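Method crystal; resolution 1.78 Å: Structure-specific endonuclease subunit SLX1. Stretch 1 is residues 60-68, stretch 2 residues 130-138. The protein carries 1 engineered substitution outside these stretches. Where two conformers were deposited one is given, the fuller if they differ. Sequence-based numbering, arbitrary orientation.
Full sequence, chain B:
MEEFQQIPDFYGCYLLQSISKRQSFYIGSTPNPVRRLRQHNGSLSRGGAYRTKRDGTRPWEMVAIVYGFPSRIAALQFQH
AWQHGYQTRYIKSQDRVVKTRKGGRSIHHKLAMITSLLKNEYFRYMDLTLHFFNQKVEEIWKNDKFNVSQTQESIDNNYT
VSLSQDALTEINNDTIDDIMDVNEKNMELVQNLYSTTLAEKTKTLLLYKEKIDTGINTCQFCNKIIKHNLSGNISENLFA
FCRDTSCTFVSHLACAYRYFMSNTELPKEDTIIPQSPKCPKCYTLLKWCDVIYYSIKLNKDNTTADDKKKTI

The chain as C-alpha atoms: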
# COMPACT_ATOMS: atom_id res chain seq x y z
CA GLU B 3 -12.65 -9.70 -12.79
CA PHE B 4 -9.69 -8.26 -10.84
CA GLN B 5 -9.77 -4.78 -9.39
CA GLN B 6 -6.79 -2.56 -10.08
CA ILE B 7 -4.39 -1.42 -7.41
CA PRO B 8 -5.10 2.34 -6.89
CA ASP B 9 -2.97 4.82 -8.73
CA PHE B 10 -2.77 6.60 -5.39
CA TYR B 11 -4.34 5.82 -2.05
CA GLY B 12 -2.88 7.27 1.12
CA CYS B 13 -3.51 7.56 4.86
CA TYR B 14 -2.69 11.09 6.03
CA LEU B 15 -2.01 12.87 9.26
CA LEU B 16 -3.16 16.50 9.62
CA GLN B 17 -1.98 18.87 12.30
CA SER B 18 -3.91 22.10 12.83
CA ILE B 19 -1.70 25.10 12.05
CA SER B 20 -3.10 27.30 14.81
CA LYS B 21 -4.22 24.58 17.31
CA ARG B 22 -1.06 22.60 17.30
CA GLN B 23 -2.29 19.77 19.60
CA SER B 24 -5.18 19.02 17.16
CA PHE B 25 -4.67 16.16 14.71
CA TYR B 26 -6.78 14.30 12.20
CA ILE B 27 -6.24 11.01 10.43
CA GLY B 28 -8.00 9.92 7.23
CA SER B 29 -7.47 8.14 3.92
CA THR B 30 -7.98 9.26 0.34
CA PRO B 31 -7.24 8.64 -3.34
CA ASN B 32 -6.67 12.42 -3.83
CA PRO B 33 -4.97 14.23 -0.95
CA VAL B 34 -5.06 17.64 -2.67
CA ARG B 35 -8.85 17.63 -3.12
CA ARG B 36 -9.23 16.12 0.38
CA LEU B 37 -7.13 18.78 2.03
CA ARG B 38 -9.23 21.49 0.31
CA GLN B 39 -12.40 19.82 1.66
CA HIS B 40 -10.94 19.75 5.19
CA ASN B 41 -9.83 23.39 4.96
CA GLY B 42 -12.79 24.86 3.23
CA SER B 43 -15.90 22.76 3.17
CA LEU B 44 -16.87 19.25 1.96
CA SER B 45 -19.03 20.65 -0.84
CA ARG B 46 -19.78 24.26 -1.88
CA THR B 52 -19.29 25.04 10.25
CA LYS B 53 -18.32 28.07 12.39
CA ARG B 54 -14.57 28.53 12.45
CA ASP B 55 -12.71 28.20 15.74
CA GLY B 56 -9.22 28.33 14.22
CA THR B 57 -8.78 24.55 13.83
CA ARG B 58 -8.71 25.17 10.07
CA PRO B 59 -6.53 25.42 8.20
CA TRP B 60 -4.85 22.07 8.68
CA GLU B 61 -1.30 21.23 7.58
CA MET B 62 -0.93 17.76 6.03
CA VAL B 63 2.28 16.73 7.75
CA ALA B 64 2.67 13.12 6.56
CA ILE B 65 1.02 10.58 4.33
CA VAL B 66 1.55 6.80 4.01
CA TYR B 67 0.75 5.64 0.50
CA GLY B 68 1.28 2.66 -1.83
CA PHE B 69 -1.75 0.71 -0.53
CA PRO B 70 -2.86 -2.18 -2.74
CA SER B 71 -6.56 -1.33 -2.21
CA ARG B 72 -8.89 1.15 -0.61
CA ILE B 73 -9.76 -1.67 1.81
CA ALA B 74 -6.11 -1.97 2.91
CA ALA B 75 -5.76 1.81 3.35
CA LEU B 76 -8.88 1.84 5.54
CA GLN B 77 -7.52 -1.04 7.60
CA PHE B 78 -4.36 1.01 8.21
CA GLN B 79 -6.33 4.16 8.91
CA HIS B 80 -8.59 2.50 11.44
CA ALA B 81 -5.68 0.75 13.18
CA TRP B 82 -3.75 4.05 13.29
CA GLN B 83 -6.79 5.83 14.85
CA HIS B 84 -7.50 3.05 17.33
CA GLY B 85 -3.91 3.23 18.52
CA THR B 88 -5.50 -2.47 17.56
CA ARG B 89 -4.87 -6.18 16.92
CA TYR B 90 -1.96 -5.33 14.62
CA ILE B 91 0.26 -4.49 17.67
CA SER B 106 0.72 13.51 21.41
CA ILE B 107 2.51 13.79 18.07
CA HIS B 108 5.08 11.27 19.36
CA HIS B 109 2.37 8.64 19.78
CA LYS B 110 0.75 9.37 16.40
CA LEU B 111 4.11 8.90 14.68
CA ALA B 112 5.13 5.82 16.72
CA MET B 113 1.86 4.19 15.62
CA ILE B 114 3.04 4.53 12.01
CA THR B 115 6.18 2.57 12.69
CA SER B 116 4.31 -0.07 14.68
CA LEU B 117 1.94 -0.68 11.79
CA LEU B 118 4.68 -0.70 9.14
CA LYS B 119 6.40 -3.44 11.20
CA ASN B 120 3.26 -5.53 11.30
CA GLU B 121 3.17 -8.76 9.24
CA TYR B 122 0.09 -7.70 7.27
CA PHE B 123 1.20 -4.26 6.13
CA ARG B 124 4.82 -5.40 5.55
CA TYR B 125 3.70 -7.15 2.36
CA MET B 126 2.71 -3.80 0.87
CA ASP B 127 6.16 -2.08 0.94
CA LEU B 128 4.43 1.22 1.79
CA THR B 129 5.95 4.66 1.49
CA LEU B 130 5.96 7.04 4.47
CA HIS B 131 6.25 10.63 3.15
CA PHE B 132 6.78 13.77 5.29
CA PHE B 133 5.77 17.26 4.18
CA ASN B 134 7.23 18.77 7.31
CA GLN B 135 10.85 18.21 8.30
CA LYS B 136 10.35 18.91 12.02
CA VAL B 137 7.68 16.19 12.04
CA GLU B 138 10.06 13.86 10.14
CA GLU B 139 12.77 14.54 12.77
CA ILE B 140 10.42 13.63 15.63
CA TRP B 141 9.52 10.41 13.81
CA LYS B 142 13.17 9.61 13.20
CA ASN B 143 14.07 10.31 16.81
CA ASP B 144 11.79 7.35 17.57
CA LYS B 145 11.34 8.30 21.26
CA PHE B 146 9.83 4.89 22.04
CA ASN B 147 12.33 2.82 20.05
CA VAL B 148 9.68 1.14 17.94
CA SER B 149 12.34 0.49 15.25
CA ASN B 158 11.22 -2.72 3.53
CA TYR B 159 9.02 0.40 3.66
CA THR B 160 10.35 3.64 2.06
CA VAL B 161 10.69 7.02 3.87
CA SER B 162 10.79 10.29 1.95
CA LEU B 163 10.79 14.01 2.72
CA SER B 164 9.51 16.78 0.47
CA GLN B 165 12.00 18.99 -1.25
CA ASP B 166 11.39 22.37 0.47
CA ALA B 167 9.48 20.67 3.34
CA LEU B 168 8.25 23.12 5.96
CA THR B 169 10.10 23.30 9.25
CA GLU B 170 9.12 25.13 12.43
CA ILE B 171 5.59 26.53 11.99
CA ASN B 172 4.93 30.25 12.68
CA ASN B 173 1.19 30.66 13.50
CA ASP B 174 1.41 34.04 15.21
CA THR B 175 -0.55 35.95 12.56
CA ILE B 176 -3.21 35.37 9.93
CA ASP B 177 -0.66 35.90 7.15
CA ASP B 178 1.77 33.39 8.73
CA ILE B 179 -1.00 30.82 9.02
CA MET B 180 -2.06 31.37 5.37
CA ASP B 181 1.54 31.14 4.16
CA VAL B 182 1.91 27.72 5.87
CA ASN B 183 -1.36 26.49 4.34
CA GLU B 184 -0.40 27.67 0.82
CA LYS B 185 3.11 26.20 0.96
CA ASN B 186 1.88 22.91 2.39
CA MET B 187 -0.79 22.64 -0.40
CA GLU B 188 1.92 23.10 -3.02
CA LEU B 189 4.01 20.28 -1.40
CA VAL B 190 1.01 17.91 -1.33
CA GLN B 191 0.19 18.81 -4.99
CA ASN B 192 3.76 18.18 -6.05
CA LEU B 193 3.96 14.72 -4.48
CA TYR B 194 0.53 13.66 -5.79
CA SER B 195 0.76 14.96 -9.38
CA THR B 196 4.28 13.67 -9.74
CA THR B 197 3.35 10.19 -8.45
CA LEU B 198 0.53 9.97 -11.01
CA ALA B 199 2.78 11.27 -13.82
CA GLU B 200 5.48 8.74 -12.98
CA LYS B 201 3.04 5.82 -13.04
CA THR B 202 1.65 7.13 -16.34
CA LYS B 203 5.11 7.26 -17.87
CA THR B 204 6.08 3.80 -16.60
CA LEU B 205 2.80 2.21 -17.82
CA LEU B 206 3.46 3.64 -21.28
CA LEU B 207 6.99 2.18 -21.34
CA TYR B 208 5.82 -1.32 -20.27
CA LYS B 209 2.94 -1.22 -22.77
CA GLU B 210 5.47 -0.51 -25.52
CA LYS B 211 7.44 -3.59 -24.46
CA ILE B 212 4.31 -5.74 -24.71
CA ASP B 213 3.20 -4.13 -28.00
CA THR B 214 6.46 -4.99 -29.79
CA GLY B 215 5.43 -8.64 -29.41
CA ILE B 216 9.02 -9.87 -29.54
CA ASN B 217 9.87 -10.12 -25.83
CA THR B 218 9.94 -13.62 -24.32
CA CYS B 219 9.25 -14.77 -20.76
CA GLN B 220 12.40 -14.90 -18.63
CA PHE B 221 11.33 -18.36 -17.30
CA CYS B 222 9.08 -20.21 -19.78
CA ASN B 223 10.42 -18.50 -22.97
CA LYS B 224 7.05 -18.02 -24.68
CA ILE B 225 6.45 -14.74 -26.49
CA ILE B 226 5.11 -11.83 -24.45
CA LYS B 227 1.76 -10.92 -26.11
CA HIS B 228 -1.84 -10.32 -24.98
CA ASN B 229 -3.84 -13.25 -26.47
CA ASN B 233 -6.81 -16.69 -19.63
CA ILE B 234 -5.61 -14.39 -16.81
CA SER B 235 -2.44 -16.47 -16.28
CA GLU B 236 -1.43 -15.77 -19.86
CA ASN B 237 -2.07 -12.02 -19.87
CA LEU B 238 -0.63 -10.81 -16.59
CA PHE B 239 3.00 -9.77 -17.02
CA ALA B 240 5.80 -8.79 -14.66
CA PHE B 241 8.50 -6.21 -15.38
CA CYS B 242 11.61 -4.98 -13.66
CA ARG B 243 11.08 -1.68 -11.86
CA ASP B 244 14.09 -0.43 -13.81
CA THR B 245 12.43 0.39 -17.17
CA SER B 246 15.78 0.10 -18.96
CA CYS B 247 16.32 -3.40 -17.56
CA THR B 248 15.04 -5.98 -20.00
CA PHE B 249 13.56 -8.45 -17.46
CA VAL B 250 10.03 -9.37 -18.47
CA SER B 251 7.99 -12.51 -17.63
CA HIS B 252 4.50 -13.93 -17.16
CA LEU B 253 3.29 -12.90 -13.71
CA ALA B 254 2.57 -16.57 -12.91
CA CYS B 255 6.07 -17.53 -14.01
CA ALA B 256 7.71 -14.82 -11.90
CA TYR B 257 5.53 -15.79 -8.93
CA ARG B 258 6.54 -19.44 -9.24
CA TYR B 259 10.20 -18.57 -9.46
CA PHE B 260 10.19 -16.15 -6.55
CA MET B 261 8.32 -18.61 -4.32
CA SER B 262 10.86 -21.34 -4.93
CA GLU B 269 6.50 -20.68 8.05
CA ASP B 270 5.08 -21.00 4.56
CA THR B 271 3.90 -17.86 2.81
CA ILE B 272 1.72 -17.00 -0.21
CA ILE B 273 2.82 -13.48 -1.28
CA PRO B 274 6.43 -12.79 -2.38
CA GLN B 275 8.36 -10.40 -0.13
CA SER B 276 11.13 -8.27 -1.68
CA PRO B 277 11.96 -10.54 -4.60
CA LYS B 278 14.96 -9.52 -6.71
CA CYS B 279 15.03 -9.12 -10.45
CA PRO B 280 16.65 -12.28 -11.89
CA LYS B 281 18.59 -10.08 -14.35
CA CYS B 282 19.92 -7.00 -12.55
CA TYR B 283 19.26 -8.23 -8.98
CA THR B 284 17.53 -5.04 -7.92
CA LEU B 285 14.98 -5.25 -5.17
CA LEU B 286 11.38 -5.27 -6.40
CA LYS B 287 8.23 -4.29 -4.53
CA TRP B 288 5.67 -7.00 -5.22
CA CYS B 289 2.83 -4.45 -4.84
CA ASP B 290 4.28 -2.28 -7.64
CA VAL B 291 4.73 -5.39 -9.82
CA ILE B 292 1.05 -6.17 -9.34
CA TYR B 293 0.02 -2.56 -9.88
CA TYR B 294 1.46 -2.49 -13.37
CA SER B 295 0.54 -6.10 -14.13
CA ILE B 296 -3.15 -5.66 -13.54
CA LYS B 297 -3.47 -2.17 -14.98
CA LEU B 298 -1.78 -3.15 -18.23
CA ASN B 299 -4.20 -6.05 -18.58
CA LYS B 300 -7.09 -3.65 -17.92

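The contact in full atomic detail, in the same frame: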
# COMPACT_ATOMS: atom_id res chain seq x y z
N TRP B 60 -5.69 23.19 8.29
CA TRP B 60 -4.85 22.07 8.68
C TRP B 60 -3.61 22.05 7.81
O TRP B 60 -3.68 22.32 6.61
CB TRP B 60 -5.61 20.75 8.43
CG TRP B 60 -6.83 20.55 9.23
CD1 TRP B 60 -8.14 20.81 8.84
CD2 TRP B 60 -6.91 19.93 10.51
NE1 TRP B 60 -9.01 20.40 9.83
CE2 TRP B 60 -8.28 19.84 10.85
CE3 TRP B 60 -5.95 19.43 11.40
CZ2 TRP B 60 -8.73 19.26 12.05
CZ3 TRP B 60 -6.38 18.84 12.60
CH2 TRP B 60 -7.76 18.76 12.92
N GLU B 61 -2.50 21.59 8.38
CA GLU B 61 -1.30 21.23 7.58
C GLU B 61 -1.27 19.71 7.40
O GLU B 61 -1.43 18.99 8.39
CB GLU B 61 0.00 21.68 8.34
CG GLU B 61 1.30 21.29 7.59
CD GLU B 61 2.55 21.49 8.45
OE1 GLU B 61 2.43 21.75 9.67
OE2 GLU B 61 3.67 21.39 7.89
N MET B 62 -1.13 19.21 6.16
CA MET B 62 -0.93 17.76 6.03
C MET B 62 0.54 17.49 6.31
O MET B 62 1.39 17.86 5.51
CB MET B 62 -1.35 17.28 4.62
CG MET B 62 -1.20 15.72 4.51
SD MET B 62 -1.81 15.14 2.89
CE MET B 62 -3.56 15.45 3.07
N VAL B 63 0.87 16.84 7.43
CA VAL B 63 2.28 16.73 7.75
C VAL B 63 2.94 15.45 7.24
O VAL B 63 4.18 15.39 7.08
CB VAL B 63 2.52 16.85 9.30
CG1 VAL B 63 2.10 18.30 9.77
CG2 VAL B 63 1.77 15.78 10.14
N ALA B 64 2.12 14.42 7.02
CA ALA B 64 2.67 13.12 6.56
C ALA B 64 1.59 12.36 5.83
O ALA B 64 0.39 12.54 6.10
CB ALA B 64 3.20 12.26 7.74
N ILE B 65 2.01 11.47 4.93
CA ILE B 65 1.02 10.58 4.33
C ILE B 65 1.75 9.25 4.05
O ILE B 65 2.93 9.25 3.67
CB ILE B 65 0.38 11.19 3.04
CG1 ILE B 65 -0.80 10.29 2.54
CG2 ILE B 65 1.44 11.44 1.90
CD1 ILE B 65 -1.65 11.13 1.48
N VAL B 66 1.06 8.15 4.30
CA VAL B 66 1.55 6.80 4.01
C VAL B 66 0.79 6.39 2.77
O VAL B 66 -0.45 6.42 2.78
CB VAL B 66 1.26 5.84 5.15
CG1 VAL B 66 1.67 4.34 4.82
CG2 VAL B 66 1.96 6.33 6.48
N TYR B 67 1.50 6.01 1.70
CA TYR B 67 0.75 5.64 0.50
C TYR B 67 1.40 4.39 -0.12
O TYR B 67 2.34 3.82 0.45
CB TYR B 67 0.68 6.83 -0.50
CG TYR B 67 2.02 7.27 -1.09
CD1 TYR B 67 2.90 8.09 -0.37
CD2 TYR B 67 2.38 6.87 -2.40
CE1 TYR B 67 4.11 8.50 -0.92
CE2 TYR B 67 3.60 7.29 -2.95
CZ TYR B 67 4.45 8.12 -2.21
OH TYR B 67 5.64 8.51 -2.76
N GLY B 68 0.83 3.93 -1.22
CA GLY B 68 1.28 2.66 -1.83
C GLY B 68 0.35 1.50 -1.50
O GLY B 68 0.69 0.34 -1.76
N LEU B 130 6.30 6.02 3.47
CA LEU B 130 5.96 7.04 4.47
C LEU B 130 6.59 8.37 3.99
O LEU B 130 7.81 8.49 3.91
CB LEU B 130 6.51 6.62 5.86
CG LEU B 130 6.56 7.74 6.91
CD1 LEU B 130 5.14 8.30 7.17
CD2 LEU B 130 7.21 7.12 8.16
N HIS B 131 5.75 9.37 3.70
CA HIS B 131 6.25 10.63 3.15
C HIS B 131 5.95 11.77 4.13
O HIS B 131 4.78 11.94 4.52
CB HIS B 131 5.55 10.98 1.83
CG HIS B 131 6.06 12.27 1.25
ND1 HIS B 131 7.21 12.35 0.50
CD2 HIS B 131 5.62 13.55 1.41
CE1 HIS B 131 7.46 13.61 0.20
NE2 HIS B 131 6.50 14.36 0.72
N PHE B 132 6.98 12.56 4.46
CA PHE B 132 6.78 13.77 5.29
C PHE B 132 6.78 15.06 4.49
O PHE B 132 7.62 15.26 3.61
CB PHE B 132 7.91 13.87 6.36
CG PHE B 132 7.82 12.78 7.35
CD1 PHE B 132 6.93 12.90 8.43
CD2 PHE B 132 8.57 11.61 7.22
CE1 PHE B 132 6.79 11.87 9.38
CE2 PHE B 132 8.49 10.57 8.20
CZ PHE B 132 7.58 10.69 9.28
N PHE B 133 5.83 15.94 4.79
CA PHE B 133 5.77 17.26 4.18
C PHE B 133 6.36 18.30 5.09
O PHE B 133 6.50 19.49 4.73
CB PHE B 133 4.33 17.64 3.90
CG PHE B 133 3.64 16.70 2.95
CD1 PHE B 133 3.94 16.76 1.56
CD2 PHE B 133 2.71 15.75 3.43
CE1 PHE B 133 3.28 15.90 0.66
CE2 PHE B 133 2.03 14.88 2.53
CZ PHE B 133 2.31 14.96 1.14
N ASN B 134 6.66 17.86 6.31
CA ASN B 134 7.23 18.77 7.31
C ASN B 134 8.45 18.11 7.92
O ASN B 134 8.36 16.97 8.41
CB ASN B 134 6.19 19.12 8.41
CG ASN B 134 6.73 20.16 9.42
OD1 ASN B 134 7.65 19.86 10.20
ND2 ASN B 134 6.19 21.40 9.37
N GLN B 135 9.58 18.78 7.85
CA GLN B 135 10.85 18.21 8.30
C GLN B 135 10.95 18.09 9.82
O GLN B 135 11.62 17.19 10.33
CB GLN B 135 12.03 19.06 7.77
CG GLN B 135 13.42 18.60 8.25
CD GLN B 135 13.88 19.28 9.53
OE1 GLN B 135 13.56 20.44 9.78
NE2 GLN B 135 14.62 18.55 10.36
N LYS B 136 10.34 19.04 10.56
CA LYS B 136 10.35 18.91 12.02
C LYS B 136 9.55 17.68 12.45
O LYS B 136 9.93 17.00 13.43
CB LYS B 136 9.83 20.17 12.72
CG LYS B 136 10.77 21.35 12.55
CD LYS B 136 12.06 21.13 13.37
CE LYS B 136 13.10 22.20 13.08
NZ LYS B 136 14.35 22.02 13.93
N VAL B 137 8.46 17.39 11.74
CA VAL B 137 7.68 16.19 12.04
C VAL B 137 8.51 14.95 11.68
O VAL B 137 8.56 13.96 12.45
CB VAL B 137 6.33 16.20 11.26
CG1 VAL B 137 5.60 14.83 11.39
CG2 VAL B 137 5.42 17.36 11.80
N GLU B 138 9.15 14.98 10.52
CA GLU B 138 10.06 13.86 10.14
C GLU B 138 11.16 13.61 11.22
O GLU B 138 11.51 12.44 11.53
CB GLU B 138 10.72 14.16 8.77
CG GLU B 138 11.63 13.04 8.28
CD GLU B 138 13.11 13.35 8.40
OE1 GLU B 138 13.49 14.51 8.69
OE2 GLU B 138 13.91 12.41 8.22
O HOH W 1 4.19 21.08 5.24

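Phe133, Val63 and Leu130 cover the most surface in this contact, which buries 567 Å² where strand 60-67 runs antiparallel to the strand that includes 130-132, and the chain turns a corner at Phe133 before a helix. The central pair is Ile65 with His131: Ile65 N donates to His131 O and His131 N donates to Ile65 O, both at 2.8 Å. A third backbone bond, from Phe133 N to Val63 O (2.9 Å), carries the pairing to the corner.

Phe133 points toward the first strand with chi1 m, and its ring lies along the backbone: CD2 comes within 3.2 Å of Met62 O, while the ring edge meets Ala64 N. Ile65 CG2 packs 3.5 Å from Phe133 CE2, and Met62 SD lies 3.9 Å from the same CE2, oblique to the ring. A flat, apolar side chain suits this place, where its CE2 corner meets both the Met62 sulfur and the Ile65 methyl.

Val63 joins strand to helix. Its carbonyl serves Phe133 N, while its CB rests 3.9 Å from CG2 of Val137, a contact between two branched apolar side chains that packs the start of the helix against the strand. Leu130 contributes on the sheet face shared with Ala64, Val66 and Phe132: its CD1 meets Val66 CG2 at 3.8 Å. The small Ala64 brings CB to 3.8 Å from Phe132 CD1.

Beyond the corner, Asn134 uses both ends of its amide. ND2 donates to Glu61 OE2 (2.9 Å), and OD1 caps the helix, accepting from Val137 N at 3.0 Å and, weakly, from Lys136 N at 2.8 Å. Glu61, extended with chi1 and chi2 both t, places its buried carboxylate to accept the amide; a water donates to Glu61 OE2 (2.7 Å) and to Phe133 O (2.9 Å), bridging the two stretches.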